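Local coordinates for protein 6-phospho-beta-d glycosidase (Streptococcus pyogenes, PDB 5FOO) that probably hydrolyses 6-phospho-beta-glucosides as a retaining family 1 glycoside hydrolase, and binds the probe 6-phosphocyclophellitol in its barrel pocket, at residues A[223-228]-A[251-256]; A[80-85]-A[143-148]; A[52-57]-A[96-101]; A[202-207]-A[289-294]. The protein carries 1 engineered substitution. All coordinates share one frame; numbering follows the deposited sequence.

Interaction 1. Residues A[223-228]-A[251-256]; sequences LNLTPA and LFMEAA
L223 keeps CG anti to its carbonyl carbon and beside the backbone N (chi1 -58°), and M253 turns back on itself as chi2 (-71°) places SD and chi3 (-67°) places CE. From strand 218-224 the L223 side chain heads for helix 235-258 and spreads its two methyls there. CD1 of L223 rests on SD of M253 at 3.6 Å and also lies 3.6 Å from the backbone O of F252, while CB of A256 stands a little farther from that methyl, at 4.1 Å. CD2 of L223 meets CB of F252 at 3.9 Å; the phenyl ring itself continues onward to helices 166-174 and 186-208, with CD2 of L251 over the centre of one face. L225 crosses M253 at about a right angle, its CD1 against CG of M253 (3.6 Å) and its CD2 against CE of M253 (3.7 Å). This is beta-strand-to-helix packing in the wall of the (beta/alpha)8 barrel, joining the fifth strand to the helix that follows it in the chain. Next to L223, N224 donates from ND2 to E165, a residue of the ligand pocket. No hydrogen bond links the two segments, and F252 O is already taken by N of A256 at 2.9 Å, so cohesion here comes from dispersion between buried methyls, methylenes and a polarisable thioether.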
loop_
_atom_site.group_PDB
_atom_site.type_symbol
_atom_site.label_atom_id
_atom_site.label_comp_id
_atom_site.label_asym_id
_atom_site.label_seq_id
_atom_site.Cartn_x
_atom_site.Cartn_y
_atom_site.Cartn_z
ATOM N N LEU A 223 3.982 4.738 -0.943
ATOM C CA LEU A 223 5.297 4.175 -1.148
ATOM C C LEU A 223 5.850 3.622 0.157
ATOM O O LEU A 223 5.179 3.705 1.158
ATOM C CB LEU A 223 6.248 5.195 -1.753
ATOM C CG LEU A 223 5.851 5.813 -3.070
ATOM C CD1 LEU A 223 6.926 6.762 -3.535
ATOM C CD2 LEU A 223 5.571 4.790 -4.156
ATOM N N ASN A 224 7.017 2.954 0.097
ATOM C CA ASN A 224 7.813 2.510 1.281
ATOM C C ASN A 224 9.056 3.371 1.390
ATOM O O ASN A 224 9.786 3.640 0.393
ATOM C CB ASN A 224 8.245 1.068 1.137
ATOM C CG ASN A 224 7.225 0.067 1.725
ATOM O OD1 ASN A 224 7.280 -0.265 2.937
ATOM N ND2 ASN A 224 6.327 -0.475 0.856
ATOM N N LEU A 225 9.318 3.854 2.585
ATOM C CA LEU A 225 10.591 4.492 2.810
ATOM C C LEU A 225 11.340 3.722 3.930
ATOM O O LEU A 225 12.223 4.267 4.578
ATOM C CB LEU A 225 10.359 5.973 3.114
ATOM C CG LEU A 225 11.337 7.104 2.797
ATOM C CD1 LEU A 225 11.979 7.079 1.426
ATOM C CD2 LEU A 225 10.574 8.399 2.963
ATOM N N THR A 226 10.989 2.461 4.123
ATOM C CA THR A 226 11.653 1.601 5.139
ATOM C C THR A 226 13.185 1.625 4.949
ATOM O O THR A 226 13.632 1.387 3.875
ATOM C CB THR A 226 11.087 0.190 5.070
ATOM O OG1 THR A 226 9.657 0.237 5.271
ATOM C CG2 THR A 226 11.745 -0.759 6.136
ATOM N N PRO A 227 13.974 2.045 5.957
ATOM C CA PRO A 227 15.382 2.014 5.772
ATOM C C PRO A 227 15.916 0.577 5.523
ATOM O O PRO A 227 15.318 -0.385 6.021
ATOM C CB PRO A 227 15.927 2.508 7.116
ATOM C CG PRO A 227 14.821 3.322 7.676
ATOM C CD PRO A 227 13.632 2.474 7.314
ATOM N N ALA A 228 16.987 0.468 4.733
ATOM C CA ALA A 228 17.716 -0.820 4.554
ATOM C C ALA A 228 18.936 -0.714 5.463
ATOM O O ALA A 228 19.950 -0.135 5.084
ATOM C CB ALA A 228 18.089 -1.001 3.095
ATOM N N LEU A 251 14.008 4.787 -6.269
ATOM C CA LEU A 251 13.445 4.742 -7.627
ATOM C C LEU A 251 12.068 5.458 -7.581
ATOM O O LEU A 251 11.842 6.439 -8.251
ATOM C CB LEU A 251 13.292 3.286 -8.102
ATOM C CG LEU A 251 12.965 3.047 -9.575
ATOM C CD1 LEU A 251 13.018 1.548 -9.939
ATOM C CD2 LEU A 251 11.593 3.561 -9.949
ATOM N N PHE A 252 11.154 4.955 -6.778
ATOM C CA PHE A 252 9.805 5.507 -6.812
ATOM C C PHE A 252 9.692 6.869 -6.067
ATOM O O PHE A 252 8.864 7.696 -6.468
ATOM C CB PHE A 252 8.756 4.510 -6.321
ATOM C CG PHE A 252 8.439 3.405 -7.308
ATOM C CD1 PHE A 252 7.770 3.662 -8.482
ATOM C CD2 PHE A 252 8.822 2.078 -7.045
ATOM C CE1 PHE A 252 7.461 2.643 -9.398
ATOM C CE2 PHE A 252 8.565 1.054 -7.972
ATOM C CZ PHE A 252 7.863 1.333 -9.142
ATOM N N MET A 253 10.459 7.070 -4.996
ATOM C CA MET A 253 10.437 8.342 -4.259
ATOM C C MET A 253 10.952 9.507 -5.084
ATOM O O MET A 253 10.315 10.532 -5.127
ATOM C CB MET A 253 11.204 8.293 -2.965
ATOM C CG MET A 253 10.490 7.548 -1.853
ATOM S SD MET A 253 9.057 8.423 -1.186
ATOM C CE MET A 253 9.875 9.815 -0.412
ATOM N N GLU A 254 12.079 9.308 -5.769
ATOM C CA GLU A 254 12.680 10.330 -6.592
ATOM C C GLU A 254 11.742 10.663 -7.710
ATOM O O GLU A 254 11.560 11.821 -7.994
ATOM C CB GLU A 254 14.072 9.955 -7.117
ATOM C CG GLU A 254 15.167 9.932 -6.062
ATOM C CD GLU A 254 15.342 11.273 -5.374
ATOM O OE1 GLU A 254 15.197 12.319 -6.044
ATOM O OE2 GLU A 254 15.631 11.260 -4.164
ATOM N N ALA A 255 11.165 9.660 -8.368
ATOM C CA ALA A 255 10.196 9.920 -9.417
ATOM C C ALA A 255 8.907 10.616 -8.912
ATOM O O ALA A 255 8.446 11.568 -9.527
ATOM C CB ALA A 255 9.828 8.660 -10.132
ATOM N N ALA A 256 8.341 10.165 -7.794
ATOM C CA ALA A 256 7.124 10.778 -7.237
ATOM C C ALA A 256 7.298 12.265 -6.833
ATOM O O ALA A 256 6.464 13.079 -7.174
ATOM C CB ALA A 256 6.628 9.998 -6.049
#

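Interaction 2. Residues A[80-85]-A[143-148]; sequences TRLIDD and VAFSKV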
loop_
_atom_site.group_PDB
_atom_site.type_symbol
_atom_site.label_atom_id
_atom_site.label_comp_id
_atom_site.label_asym_id
_atom_site.label_seq_id
_atom_site.Cartn_x
_atom_site.Cartn_y
_atom_site.Cartn_z
ATOM N N THR A 80 -11.293 -3.645 -12.020
ATOM C CA THR A 80 -12.075 -4.792 -12.417
ATOM C C THR A 80 -13.551 -4.708 -12.024
ATOM O O THR A 80 -14.331 -5.448 -12.576
ATOM C CB THR A 80 -11.505 -6.100 -11.813
ATOM O OG1 THR A 80 -11.413 -6.006 -10.369
ATOM C CG2 THR A 80 -10.175 -6.416 -12.436
ATOM N N ARG A 81 -13.932 -3.802 -11.109
ATOM C CA ARG A 81 -15.366 -3.545 -10.766
ATOM C C ARG A 81 -15.930 -2.347 -11.513
ATOM O O ARG A 81 -17.045 -2.397 -11.961
ATOM C CB ARG A 81 -15.528 -3.296 -9.248
ATOM C CG ARG A 81 -16.955 -3.063 -8.826
ATOM C CD ARG A 81 -17.091 -2.915 -7.348
ATOM N NE ARG A 81 -16.745 -4.099 -6.593
ATOM C CZ ARG A 81 -17.447 -5.216 -6.514
ATOM N NH1 ARG A 81 -18.557 -5.355 -7.153
ATOM N NH2 ARG A 81 -16.998 -6.242 -5.739
ATOM N N LEU A 82 -15.175 -1.261 -11.600
ATOM C CA LEU A 82 -15.718 0.001 -12.169
ATOM C C LEU A 82 -15.864 -0.018 -13.694
ATOM O O LEU A 82 -16.774 0.605 -14.236
ATOM C CB LEU A 82 -14.868 1.193 -11.791
ATOM C CG LEU A 82 -15.434 2.579 -12.182
ATOM C CD1 LEU A 82 -16.889 2.770 -11.667
ATOM C CD2 LEU A 82 -14.514 3.647 -11.608
ATOM N N ILE A 83 -14.961 -0.714 -14.385
ATOM C CA ILE A 83 -14.898 -0.641 -15.817
ATOM C C ILE A 83 -15.497 -1.845 -16.517
ATOM O O ILE A 83 -15.309 -2.982 -16.114
ATOM C CB ILE A 83 -13.447 -0.386 -16.275
ATOM C CG1 ILE A 83 -12.921 0.942 -15.737
ATOM C CG2 ILE A 83 -13.352 -0.426 -17.810
ATOM C CD1 ILE A 83 -13.748 2.192 -16.100
ATOM N N ASP A 84 -16.254 -1.575 -17.571
ATOM C CA ASP A 84 -16.900 -2.594 -18.345
ATOM C C ASP A 84 -15.921 -2.979 -19.477
ATOM O O ASP A 84 -15.311 -4.034 -19.430
ATOM C CB ASP A 84 -18.255 -2.072 -18.851
ATOM C CG ASP A 84 -18.933 -3.018 -19.868
ATOM O OD1 ASP A 84 -18.473 -4.136 -20.158
ATOM O OD2 ASP A 84 -19.936 -2.609 -20.429
ATOM N N ASP A 85 -15.697 -2.078 -20.434
ATOM C CA ASP A 85 -14.842 -2.367 -21.575
ATOM C C ASP A 85 -13.555 -1.606 -21.237
ATOM O O ASP A 85 -13.559 -0.388 -21.135
ATOM C CB ASP A 85 -15.557 -1.887 -22.863
ATOM C CG ASP A 85 -14.649 -1.863 -24.117
ATOM O OD1 ASP A 85 -13.419 -2.048 -24.044
ATOM O OD2 ASP A 85 -15.210 -1.585 -25.207
ATOM N N VAL A 143 -4.925 5.037 -17.098
ATOM C CA VAL A 143 -5.226 6.479 -17.102
ATOM C C VAL A 143 -6.662 6.748 -17.433
ATOM O O VAL A 143 -7.291 7.571 -16.805
ATOM C CB VAL A 143 -4.323 7.261 -18.106
ATOM C CG1 VAL A 143 -4.752 8.725 -18.264
ATOM C CG2 VAL A 143 -2.863 7.159 -17.668
ATOM N N ALA A 144 -7.194 6.068 -18.422
ATOM C CA ALA A 144 -8.580 6.249 -18.755
ATOM C C ALA A 144 -9.500 5.829 -17.616
ATOM O O ALA A 144 -10.515 6.513 -17.319
ATOM C CB ALA A 144 -8.888 5.542 -20.041
ATOM N N PHE A 145 -9.151 4.709 -16.940
ATOM C CA PHE A 145 -9.844 4.319 -15.709
ATOM C C PHE A 145 -9.792 5.429 -14.634
ATOM O O PHE A 145 -10.800 5.718 -14.002
ATOM C CB PHE A 145 -9.246 2.989 -15.178
ATOM C CG PHE A 145 -9.428 2.739 -13.736
ATOM C CD1 PHE A 145 -10.693 2.570 -13.202
ATOM C CD2 PHE A 145 -8.315 2.530 -12.905
ATOM C CE1 PHE A 145 -10.853 2.281 -11.868
ATOM C CE2 PHE A 145 -8.483 2.281 -11.580
ATOM C CZ PHE A 145 -9.745 2.144 -11.060
ATOM N N SER A 146 -8.620 5.998 -14.422
ATOM C CA SER A 146 -8.433 7.044 -13.394
ATOM C C SER A 146 -9.321 8.257 -13.703
ATOM O O SER A 146 -9.941 8.817 -12.773
ATOM C CB SER A 146 -6.954 7.442 -13.200
ATOM O OG SER A 146 -6.496 8.299 -14.264
ATOM N N LYS A 147 -9.404 8.631 -14.989
ATOM C CA LYS A 147 -10.286 9.723 -15.418
ATOM C C LYS A 147 -11.764 9.448 -15.100
ATOM O O LYS A 147 -12.473 10.340 -14.620
ATOM C CB LYS A 147 -10.212 9.969 -16.912
ATOM C CG LYS A 147 -9.105 10.812 -17.445
ATOM C CD LYS A 147 -9.520 11.216 -18.883
ATOM C CE LYS A 147 -8.559 12.172 -19.525
ATOM N NZ LYS A 147 -7.419 11.451 -20.165
ATOM N N VAL A 148 -12.245 8.224 -15.353
ATOM C CA VAL A 148 -13.611 7.883 -14.905
ATOM C C VAL A 148 -13.742 8.185 -13.417
ATOM O O VAL A 148 -14.673 8.883 -13.031
ATOM C CB VAL A 148 -14.025 6.411 -15.229
ATOM C CG1 VAL A 148 -15.356 6.069 -14.660
ATOM C CG2 VAL A 148 -14.045 6.160 -16.745
#
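F145 supplies the aromatic part of the contact, lying against L82 and I83 where the short helix 79-82 gives way to loop. CG1 of I83 approaches CD1 of F145 at 3.7 Å, and CD2 of L82 approaches the adjoining CE1 of F145 at 3.9 Å. CG of F145, anti to the backbone N (chi1 157°), brings the ring over to L82 and I83, which meet it obliquely. W79, just ahead of the segment, stacks on the same phenyl. Purely aliphatic contacts follow one helical turn on, at V148. Its CG1 lies 4.0 Å from CD2 of L82, the two side chains sliding past each other in opposite directions, and its CG2 lies 4.0 Å from CD1 of I83. L82 also touches C149 and F153 of the same helix. No polar bond crosses between the segments; within helix 136-153, OG of S146 donates to O of V143 at 2.8 Å, and that carbonyl accepts from N of K147 as well. In the barrel, residues 80-85 belong to the connection between the second strand and its helix, and 143-148 to the long helix between the third and fourth strands. With every touching residue buried, one side of the phenyl, its CD1 and CE1 atoms, and four aliphatic branches carry the join, while S146 meets its need for a partner inside its own helix.

Interaction 3. Residues A[52-57]-A[96-101]; sequences SDAYHQ and LAYYNR
Y55, in the opening turn of helix 54-67, and Y98, in the first half of helix 93-108, are where the two backbones come nearest, CA to CA 7.5 Å. Their rings are almost parallel, planes 21° apart, yet slid so far that they barely overlap and the centroids stand 5.1 Å apart. CD1 of Y55 lies over one face of Y98, 3.6 Å from CD1 of that ring. Y98 reaches to the first turn of helix 54-67, its OH 3.1 Å from O of A54, at most a weak hydrogen bond, since another acceptor competes for the proton. R101 grips the backbone instead: NH2 at 2.7 Å and NH1 at 2.9 Å both donate to O of Y55, NH1 nearly along the C=O axis. These are the first two helices of the (beta/alpha)8 barrel's outer layer, so the guanidinium ties a carbonyl of one to the side of the next. NH1 of R101 also sits over the centre of one face of Y55, although the cation-pi attraction is long and at most weak. NE of R101 forms a salt bridge with E59, and OH of Y55 bonds to D94. At the helix start, ND1 of H56 donates to the syn lone pair of OD1 of D53 at 2.6 Å, the oxygen lying in the imidazole plane.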
loop_
_atom_site.group_PDB
_atom_site.type_symbol
_atom_site.label_atom_id
_atom_site.label_comp_id
_atom_site.label_asym_id
_atom_site.label_seq_id
_atom_site.Cartn_x
_atom_site.Cartn_y
_atom_site.Cartn_z
ATOM N N SER A 52 -14.155 -9.879 3.168
ATOM C CA SER A 52 -14.820 -9.454 4.375
ATOM C C SER A 52 -16.182 -8.807 4.077
ATOM O O SER A 52 -16.648 -8.070 4.880
ATOM C CB SER A 52 -13.904 -8.559 5.235
ATOM O OG SER A 52 -12.962 -9.386 5.939
ATOM N N ASP A 53 -16.788 -9.101 2.934
ATOM C CA ASP A 53 -18.188 -8.782 2.663
ATOM C C ASP A 53 -18.485 -7.251 2.684
ATOM O O ASP A 53 -19.629 -6.821 2.943
ATOM C CB ASP A 53 -19.121 -9.541 3.655
ATOM C CG ASP A 53 -20.597 -9.524 3.238
ATOM O OD1 ASP A 53 -20.806 -9.564 1.976
ATOM O OD2 ASP A 53 -21.517 -9.472 4.175
ATOM N N ALA A 54 -17.471 -6.444 2.391
ATOM C CA ALA A 54 -17.678 -4.995 2.296
ATOM C C ALA A 54 -18.626 -4.598 1.145
ATOM O O ALA A 54 -19.289 -3.542 1.220
ATOM C CB ALA A 54 -16.358 -4.260 2.202
ATOM N N TYR A 55 -18.732 -5.418 0.099
ATOM C CA TYR A 55 -19.749 -5.167 -0.892
ATOM C C TYR A 55 -21.141 -4.889 -0.231
ATOM O O TYR A 55 -21.859 -3.927 -0.612
ATOM C CB TYR A 55 -19.835 -6.248 -1.977
ATOM C CG TYR A 55 -20.884 -5.908 -3.027
ATOM C CD1 TYR A 55 -20.586 -5.062 -4.079
ATOM C CD2 TYR A 55 -22.205 -6.389 -2.928
ATOM C CE1 TYR A 55 -21.562 -4.684 -4.993
ATOM C CE2 TYR A 55 -23.165 -6.051 -3.877
ATOM C CZ TYR A 55 -22.834 -5.186 -4.902
ATOM O OH TYR A 55 -23.771 -4.810 -5.883
ATOM N N HIS A 56 -21.485 -5.707 0.780
ATOM C CA HIS A 56 -22.737 -5.587 1.478
ATOM C C HIS A 56 -22.645 -4.695 2.709
ATOM O O HIS A 56 -23.557 -3.933 2.969
ATOM C CB HIS A 56 -23.247 -6.967 1.854
ATOM C CG HIS A 56 -23.547 -7.850 0.680
ATOM N ND1 HIS A 56 -22.810 -8.977 0.387
ATOM C CD2 HIS A 56 -24.555 -7.821 -0.220
ATOM C CE1 HIS A 56 -23.336 -9.576 -0.671
ATOM N NE2 HIS A 56 -24.391 -8.894 -1.062
ATOM N N GLN A 57 -21.550 -4.737 3.440
ATOM C CA GLN A 57 -21.475 -4.112 4.762
ATOM C C GLN A 57 -20.738 -2.777 4.879
ATOM O O GLN A 57 -20.526 -2.310 5.978
ATOM C CB GLN A 57 -20.818 -5.117 5.728
ATOM C CG GLN A 57 -21.671 -6.368 5.933
ATOM C CD GLN A 57 -21.242 -7.141 7.182
ATOM O OE1 GLN A 57 -21.189 -6.575 8.272
ATOM N NE2 GLN A 57 -20.880 -8.403 7.023
ATOM N N LEU A 96 -20.203 1.572 -10.422
ATOM C CA LEU A 96 -20.373 2.991 -10.178
ATOM C C LEU A 96 -21.296 3.198 -8.970
ATOM O O LEU A 96 -20.915 3.914 -8.038
ATOM C CB LEU A 96 -20.966 3.683 -11.430
ATOM C CG LEU A 96 -21.267 5.164 -11.357
ATOM C CD1 LEU A 96 -19.943 5.864 -11.049
ATOM C CD2 LEU A 96 -22.056 5.687 -12.618
ATOM N N ALA A 97 -22.484 2.578 -8.985
ATOM C CA ALA A 97 -23.415 2.627 -7.825
ATOM C C ALA A 97 -22.717 2.125 -6.564
ATOM O O ALA A 97 -22.944 2.698 -5.522
ATOM C CB ALA A 97 -24.682 1.800 -8.074
ATOM N N TYR A 98 -21.835 1.097 -6.673
ATOM C CA TYR A 98 -21.100 0.588 -5.488
ATOM C C TYR A 98 -20.135 1.639 -4.891
ATOM O O TYR A 98 -20.161 1.893 -3.696
ATOM C CB TYR A 98 -20.369 -0.770 -5.696
ATOM C CG TYR A 98 -19.637 -1.150 -4.443
ATOM C CD1 TYR A 98 -20.332 -1.544 -3.300
ATOM C CD2 TYR A 98 -18.261 -1.016 -4.337
ATOM C CE1 TYR A 98 -19.675 -1.819 -2.118
ATOM C CE2 TYR A 98 -17.597 -1.298 -3.165
ATOM C CZ TYR A 98 -18.304 -1.706 -2.054
ATOM O OH TYR A 98 -17.646 -1.952 -0.863
ATOM N N TYR A 99 -19.310 2.277 -5.706
ATOM C CA TYR A 99 -18.324 3.243 -5.186
ATOM C C TYR A 99 -19.036 4.556 -4.734
ATOM O O TYR A 99 -18.636 5.216 -3.744
ATOM C CB TYR A 99 -17.129 3.422 -6.165
ATOM C CG TYR A 99 -16.282 2.164 -6.174
ATOM C CD1 TYR A 99 -15.603 1.779 -5.023
ATOM C CD2 TYR A 99 -16.197 1.320 -7.318
ATOM C CE1 TYR A 99 -14.872 0.620 -4.987
ATOM C CE2 TYR A 99 -15.469 0.151 -7.288
ATOM C CZ TYR A 99 -14.826 -0.202 -6.122
ATOM O OH TYR A 99 -14.128 -1.388 -6.035
ATOM N N ASN A 100 -20.182 4.844 -5.355
ATOM C CA ASN A 100 -21.003 5.951 -4.847
ATOM C C ASN A 100 -21.539 5.631 -3.431
ATOM O O ASN A 100 -21.508 6.516 -2.587
ATOM C CB ASN A 100 -22.073 6.375 -5.838
ATOM C CG ASN A 100 -21.532 7.329 -6.899
ATOM O OD1 ASN A 100 -20.678 8.176 -6.601
ATOM N ND2 ASN A 100 -21.999 7.167 -8.165
ATOM N N ARG A 101 -21.922 4.372 -3.168
ATOM C CA ARG A 101 -22.354 3.939 -1.808
ATOM C C ARG A 101 -21.196 4.128 -0.822
ATOM O O ARG A 101 -21.376 4.757 0.200
ATOM C CB ARG A 101 -22.836 2.470 -1.769
ATOM C CG ARG A 101 -24.258 2.170 -2.216
ATOM C CD ARG A 101 -24.576 0.651 -2.294
ATOM N NE ARG A 101 -24.204 -0.069 -1.058
ATOM C CZ ARG A 101 -23.697 -1.318 -1.003
ATOM N NH1 ARG A 101 -23.521 -2.048 -2.089
ATOM N NH2 ARG A 101 -23.388 -1.846 0.156
HETATM O O HOH W 1 -24.014 -1.447 -5.007
#

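Interaction 4. Residues A[202-207]-A[289-294]; sequences KVIQAY and NRVDYL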
loop_
_atom_site.group_PDB
_atom_site.type_symbol
_atom_site.label_atom_id
_atom_site.label_comp_id
_atom_site.label_asym_id
_atom_site.label_seq_id
_atom_site.Cartn_x
_atom_site.Cartn_y
_atom_site.Cartn_z
ATOM N N LYS A 202 1.231 10.185 -15.387
ATOM C CA LYS A 202 0.107 10.328 -16.253
ATOM C C LYS A 202 -1.249 10.433 -15.551
ATOM O O LYS A 202 -2.133 11.175 -16.002
ATOM C CB LYS A 202 0.077 9.224 -17.302
ATOM C CG LYS A 202 1.244 9.337 -18.257
ATOM C CD LYS A 202 1.080 8.441 -19.475
ATOM C CE LYS A 202 0.497 9.295 -20.575
ATOM N NZ LYS A 202 0.219 8.482 -21.767
ATOM N N VAL A 203 -1.423 9.715 -14.449
ATOM C CA VAL A 203 -2.662 9.806 -13.697
ATOM C C VAL A 203 -2.727 11.178 -13.021
ATOM O O VAL A 203 -3.801 11.825 -12.983
ATOM C CB VAL A 203 -2.844 8.637 -12.688
ATOM C CG1 VAL A 203 -4.034 8.908 -11.796
ATOM C CG2 VAL A 203 -3.114 7.369 -13.515
ATOM N N ILE A 204 -1.600 11.607 -12.498
ATOM C CA ILE A 204 -1.501 12.945 -11.911
ATOM C C ILE A 204 -1.811 14.020 -12.920
ATOM O O ILE A 204 -2.579 14.918 -12.617
ATOM C CB ILE A 204 -0.144 13.171 -11.225
ATOM C CG1 ILE A 204 -0.061 12.299 -9.953
ATOM C CG2 ILE A 204 0.076 14.646 -10.909
ATOM C CD1 ILE A 204 1.358 12.256 -9.351
ATOM N N GLN A 205 -1.296 13.896 -14.137
ATOM C CA GLN A 205 -1.632 14.852 -15.167
ATOM C C GLN A 205 -3.142 14.840 -15.361
ATOM O O GLN A 205 -3.743 15.910 -15.455
ATOM C CB GLN A 205 -0.929 14.566 -16.482
ATOM C CG GLN A 205 -1.177 15.546 -17.654
ATOM C CD GLN A 205 -0.407 15.112 -18.879
ATOM O OE1 GLN A 205 0.460 15.831 -19.376
ATOM N NE2 GLN A 205 -0.630 13.887 -19.299
ATOM N N ALA A 206 -3.744 13.652 -15.463
ATOM C CA ALA A 206 -5.153 13.535 -15.799
ATOM C C ALA A 206 -6.002 14.158 -14.695
ATOM O O ALA A 206 -6.996 14.811 -14.990
ATOM C CB ALA A 206 -5.564 12.090 -16.071
ATOM N N TYR A 207 -5.560 14.022 -13.433
ATOM C CA TYR A 207 -6.312 14.519 -12.321
ATOM C C TYR A 207 -6.359 16.052 -12.447
ATOM O O TYR A 207 -7.425 16.668 -12.266
ATOM C CB TYR A 207 -5.681 14.101 -10.970
ATOM C CG TYR A 207 -6.412 14.727 -9.794
ATOM C CD1 TYR A 207 -7.691 14.316 -9.516
ATOM C CD2 TYR A 207 -5.852 15.773 -9.017
ATOM C CE1 TYR A 207 -8.416 14.873 -8.479
ATOM C CE2 TYR A 207 -6.579 16.352 -7.983
ATOM C CZ TYR A 207 -7.881 15.912 -7.741
ATOM O OH TYR A 207 -8.687 16.379 -6.743
ATOM N N ASN A 289 4.826 16.194 -13.434
ATOM C CA ASN A 289 3.609 15.637 -12.812
ATOM C C ASN A 289 4.015 14.801 -11.632
ATOM O O ASN A 289 4.191 13.562 -11.740
ATOM C CB ASN A 289 2.853 14.833 -13.814
ATOM C CG ASN A 289 2.305 15.686 -14.942
ATOM O OD1 ASN A 289 2.862 15.799 -16.061
ATOM N ND2 ASN A 289 1.213 16.274 -14.667
ATOM N N ARG A 290 4.259 15.515 -10.540
ATOM C CA ARG A 290 4.767 14.944 -9.291
ATOM C C ARG A 290 3.688 15.061 -8.163
ATOM O O ARG A 290 2.714 15.794 -8.276
ATOM C CB ARG A 290 6.050 15.676 -8.889
ATOM C CG ARG A 290 7.118 15.736 -9.985
ATOM C CD ARG A 290 8.242 16.758 -9.655
ATOM N NE ARG A 290 7.703 18.146 -9.639
ATOM C CZ ARG A 290 7.580 18.931 -8.570
ATOM N NH1 ARG A 290 8.034 18.554 -7.365
ATOM N NH2 ARG A 290 7.035 20.144 -8.720
ATOM N N VAL A 291 3.876 14.331 -7.080
ATOM C CA VAL A 291 2.831 14.188 -6.076
ATOM C C VAL A 291 2.609 15.471 -5.269
ATOM O O VAL A 291 3.521 16.229 -5.112
ATOM C CB VAL A 291 3.151 13.045 -5.105
ATOM C CG1 VAL A 291 3.281 11.698 -5.846
ATOM C CG2 VAL A 291 4.360 13.367 -4.231
ATOM N N ASP A 292 1.411 15.686 -4.737
ATOM C CA ASP A 292 1.137 16.781 -3.707
ATOM C C ASP A 292 1.571 16.315 -2.336
ATOM O O ASP A 292 1.977 17.086 -1.472
ATOM C CB ASP A 292 -0.370 17.045 -3.654
ATOM C CG ASP A 292 -0.877 17.542 -4.954
ATOM O OD1 ASP A 292 -0.214 18.478 -5.385
ATOM O OD2 ASP A 292 -1.866 17.053 -5.576
ATOM N N TYR A 293 1.481 15.008 -2.132
ATOM C CA TYR A 293 1.747 14.405 -0.852
ATOM C C TYR A 293 1.948 12.885 -0.998
ATOM O O TYR A 293 1.768 12.332 -2.095
ATOM C CB TYR A 293 0.636 14.752 0.153
ATOM C CG TYR A 293 -0.772 14.350 -0.098
ATOM C CD1 TYR A 293 -1.163 13.582 -1.161
ATOM C CD2 TYR A 293 -1.761 14.729 0.825
ATOM C CE1 TYR A 293 -2.461 13.212 -1.345
ATOM C CE2 TYR A 293 -3.079 14.383 0.642
ATOM C CZ TYR A 293 -3.410 13.579 -0.417
ATOM O OH TYR A 293 -4.717 13.220 -0.610
ATOM N N LEU A 294 2.363 12.233 0.076
ATOM C CA LEU A 294 2.631 10.787 0.032
ATOM C C LEU A 294 1.948 10.076 1.142
ATOM O O LEU A 294 1.779 10.615 2.261
ATOM C CB LEU A 294 4.101 10.480 0.182
ATOM C CG LEU A 294 4.970 10.823 -1.026
ATOM C CD1 LEU A 294 6.417 10.794 -0.574
ATOM C CD2 LEU A 294 4.740 9.959 -2.256
#
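The carboxamide of N289 lies against Q205 with the two amide planes 74° apart, and CB of Q205 stands to one side of the N289 plane, 3.8 Å from CG of N289. Q205 runs fully extended, CG anti to the backbone N (chi1 -178°) and CD anti in turn (chi2 -180°). The backbones are close here, with the CA atoms of Q205 and N289 only 5.8 Å apart. One residue earlier on the helix, I204 packs against the incoming chain: its CG2 meets CB of N289 at 4.0 Å, while CD1 lies over the R290-V291 peptide, 3.8 Å from C of R290. The same CD1 reaches CG1 of V291 at 4.0 Å. In the (beta/alpha)8 barrel, helix 186-208 belongs to the connection between the fourth and fifth strands, and residues 289-292 lead into the sixth, strand 293-297, so the contact sits at the end of the barrel where strands begin. R208, directly after the helical segment, adds polar ties from NH2, a hydrogen bond to O of R290 and a salt bridge to OD1 of D292. The outward R290 donates from NH1 to O of V257, and Y207 turns its hydroxyl to N of G217 ahead of strand 218-224.

From the N terminus, 52-57 opens first and interaction 3 closes at 96-101, joining the first two barrel helices. Interaction 2 starts within that loop, at 80-85, and closes beyond it at 143-148, so the two cross; R81 packs against Y55, Y98 and Y99 where they meet. Helix 136-153 then lies against helix 186-208, V143 and S146 touching K202 and V203, which carries interaction 2 over to interaction 4. The loop that 202-207 opens closes only at 289-294 and contains the whole of interaction 1, 223-228 with 251-256. These two share neighbouring strands 218-224 and 293-297, M253 and L223 touch L294, and A256 O probably bonds to V291 N.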